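Local coordinates for protein UTP--glucose-1-phosphate uridylyltransferase (Acinetobacter baumannii, PDB 6KNL) that catalyses the transfer of a uridylyl group from UTP to alpha-D-glucose 1-phosphate, yielding UDP-alpha-D-glucose and diphosphate, at residues 53-58 against 98-103. The protein carries 1 engineered substitution. Residues are numbered along the deposited sequence; the frame is centred on the assembly and turned at random.
With URI (uridine), chain C.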
loop_
_atom_site.group_PDB
_atom_site.type_symbol
_atom_site.label_atom_id
_atom_site.label_comp_id
_atom_site.label_asym_id
_atom_site.label_seq_id
_atom_site.Cartn_x
_atom_site.Cartn_y
_atom_site.Cartn_z
ATOM N N LEU A 53 9.953 -14.519 10.822
ATOM C CA LEU A 53 9.034 -13.409 11.146
ATOM C C LEU A 53 8.663 -13.560 12.617
ATOM O O LEU A 53 8.084 -14.608 12.972
ATOM C CB LEU A 53 7.796 -13.465 10.246
ATOM C CG LEU A 53 8.052 -13.407 8.740
ATOM C CD1 LEU A 53 6.757 -13.563 7.960
ATOM C CD2 LEU A 53 8.751 -12.121 8.332
ATOM N N VAL A 54 9.041 -12.586 13.445
ATOM C CA VAL A 54 8.454 -12.425 14.801
ATOM C C VAL A 54 7.260 -11.509 14.587
ATOM O O VAL A 54 7.506 -10.354 14.232
ATOM C CB VAL A 54 9.446 -11.820 15.808
ATOM C CG1 VAL A 54 8.806 -11.634 17.164
ATOM C CG2 VAL A 54 10.711 -12.650 15.920
ATOM N N THR A 55 6.036 -12.000 14.741
ATOM C CA THR A 55 4.866 -11.273 14.202
ATOM C C THR A 55 3.778 -11.106 15.266
ATOM O O THR A 55 3.983 -11.508 16.427
ATOM C CB THR A 55 4.403 -11.946 12.904
ATOM O OG1 THR A 55 3.523 -11.056 12.203
ATOM C CG2 THR A 55 3.767 -13.293 13.157
ATOM N N HIS A 56 2.682 -10.483 14.838
ATOM C CA HIS A 56 1.484 -10.104 15.624
ATOM C C HIS A 56 0.259 -10.706 14.933
ATOM O O HIS A 56 0.321 -10.900 13.702
ATOM C CB HIS A 56 1.431 -8.572 15.726
ATOM C CG HIS A 56 0.304 -8.025 16.541
ATOM N ND1 HIS A 56 -0.869 -7.561 15.961
ATOM C CD2 HIS A 56 0.178 -7.836 17.876
ATOM C CE1 HIS A 56 -1.672 -7.121 16.910
ATOM N NE2 HIS A 56 -1.053 -7.282 18.097
ATOM N N SER A 57 -0.808 -10.944 15.699
ATOM C CA SER A 57 -2.071 -11.606 15.280
ATOM C C SER A 57 -2.778 -10.846 14.152
ATOM O O SER A 57 -3.728 -11.413 13.612
ATOM C CB SER A 57 -3.012 -11.782 16.451
ATOM O OG SER A 57 -3.431 -10.527 16.952
ATOM N N SER A 58 -2.386 -9.611 13.841
ATOM C CA SER A 58 -3.016 -8.789 12.770
ATOM C C SER A 58 -2.203 -8.855 11.470
ATOM O O SER A 58 -2.506 -8.080 10.571
ATOM C CB SER A 58 -3.191 -7.351 13.226
ATOM O OG SER A 58 -1.954 -6.642 13.240
ATOM N N VAL A 98 9.985 -19.573 5.052
ATOM C CA VAL A 98 9.442 -18.469 5.897
ATOM C C VAL A 98 8.784 -19.073 7.134
ATOM O O VAL A 98 7.703 -19.646 7.007
ATOM C CB VAL A 98 8.447 -17.575 5.142
ATOM C CG1 VAL A 98 7.974 -16.429 6.027
ATOM C CG2 VAL A 98 9.059 -17.035 3.863
ATOM N N ILE A 99 9.436 -18.923 8.283
ATOM C CA ILE A 99 8.926 -19.369 9.608
ATOM C C ILE A 99 8.320 -18.161 10.310
ATOM O O ILE A 99 8.727 -17.022 10.014
ATOM C CB ILE A 99 10.068 -19.994 10.427
ATOM C CG1 ILE A 99 10.821 -21.025 9.586
ATOM C CG2 ILE A 99 9.565 -20.595 11.731
ATOM C CD1 ILE A 99 9.915 -22.044 8.931
ATOM N N SER A 100 7.391 -18.437 11.214
ATOM C CA SER A 100 6.568 -17.447 11.934
ATOM C C SER A 100 6.554 -17.805 13.421
ATOM O O SER A 100 6.360 -19.000 13.713
ATOM C CB SER A 100 5.194 -17.466 11.365
ATOM O OG SER A 100 4.591 -16.219 11.541
ATOM N N VAL A 101 6.758 -16.816 14.303
ATOM C CA VAL A 101 6.488 -16.954 15.762
ATOM C C VAL A 101 5.827 -15.666 16.262
ATOM O O VAL A 101 6.064 -14.604 15.668
ATOM C CB VAL A 101 7.763 -17.323 16.544
ATOM C CG1 VAL A 101 8.774 -16.189 16.581
ATOM C CG2 VAL A 101 7.438 -17.798 17.952
ATOM N N ARG A 102 5.011 -15.784 17.312
ATOM C CA ARG A 102 4.242 -14.660 17.911
ATOM C C ARG A 102 5.075 -13.968 18.998
ATOM O O ARG A 102 5.719 -14.664 19.793
ATOM C CB ARG A 102 2.896 -15.178 18.441
ATOM C CG ARG A 102 1.931 -15.616 17.345
ATOM C CD ARG A 102 1.737 -14.547 16.277
ATOM N NE ARG A 102 0.738 -14.913 15.283
ATOM C CZ ARG A 102 -0.580 -14.930 15.467
ATOM N NH1 ARG A 102 -1.123 -14.607 16.631
ATOM N NH2 ARG A 102 -1.366 -15.297 14.472
ATOM N N GLN A 103 5.092 -12.632 18.993
ATOM C CA GLN A 103 5.441 -11.809 20.184
ATOM C C GLN A 103 4.174 -11.555 20.999
ATOM O O GLN A 103 3.300 -10.796 20.577
ATOM C CB GLN A 103 6.065 -10.473 19.812
ATOM C CG GLN A 103 6.357 -9.631 21.041
ATOM C CD GLN A 103 7.144 -8.394 20.704
ATOM O OE1 GLN A 103 6.940 -7.797 19.647
ATOM N NE2 GLN A 103 8.051 -8.011 21.595
HETATM N N1 URI C . 9.204 -4.391 16.817
HETATM C C2 URI C . 9.494 -3.440 17.782
HETATM N N3 URI C . 9.090 -3.745 19.054
HETATM C C4 URI C . 8.426 -4.879 19.459
HETATM C C5 URI C . 8.163 -5.825 18.405
HETATM C C6 URI C . 8.549 -5.556 17.145
HETATM O O2 URI C . 10.068 -2.389 17.535
HETATM O O4 URI C . 8.122 -4.985 20.649
HETATM C "C1'" URI C . 9.633 -4.085 15.436
HETATM C "C2'" URI C . 8.775 -3.004 14.763
HETATM C "C3'" URI C . 9.795 -2.400 13.785
HETATM C "C4'" URI C . 11.088 -2.417 14.614
HETATM O "O2'" URI C . 7.636 -3.523 14.105
HETATM O "O3'" URI C . 9.985 -3.146 12.586
HETATM O "O4'" URI C . 10.954 -3.578 15.488
HETATM C "C5'" URI C . 11.332 -1.121 15.399
HETATM O "O5'" URI C . 12.231 -1.275 16.489
#
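Leu53 and Thr55 pair in parallel with residues 99-103 at the edge of the nucleotide-binding sheet of this GT-A-type nucleotidyltransferase, where strand 97-102 pairs with strand 50-55, itself flanked on its other side by strand 4-8. Both residues use N and O alike: Leu53 N donates to Ile99 O at 2.9 Å and Leu53 O accepts Val101 N at 2.9 Å; then Thr55 N reaches Val101 O at 2.8 Å and Thr55 O takes Gln103 N at 3.0 Å. All four are close to straight, although Leu53 N sits 26° out of the Ile99 carbonyl plane. Val54 faces the other way, its backbone bonded to Leu7 of strand 4-8 and to Val9 just beyond it. Val54 CG2 lies beside Val101 CG1, and Val54 also packs on Ala112 and Cys115 of helix 109-115; on the other face, Leu53 CD1 meets Val98 CG1, with Leu53 packed on Ile62 and Glu63 of helix 60-65. From the last residue of its strand, Arg102, bent at chi2, lays one guanidinium face over His56 C and Ser57 CA, which follow strand 50-55. The His56 ring has ND1 bonded to Ser58 OG and NE2 to Glu71 of the second subunit. Gln103, known to bind UTP and UDP-glucose, extends with CG anti to N (chi1 178°) toward the bound uridine, which Asp131, Gly108 and Pro8 also hold. Its weak bond to uridine O4 is doubtfully placed, but Gln103 NE2 also pairs with His111 ND1.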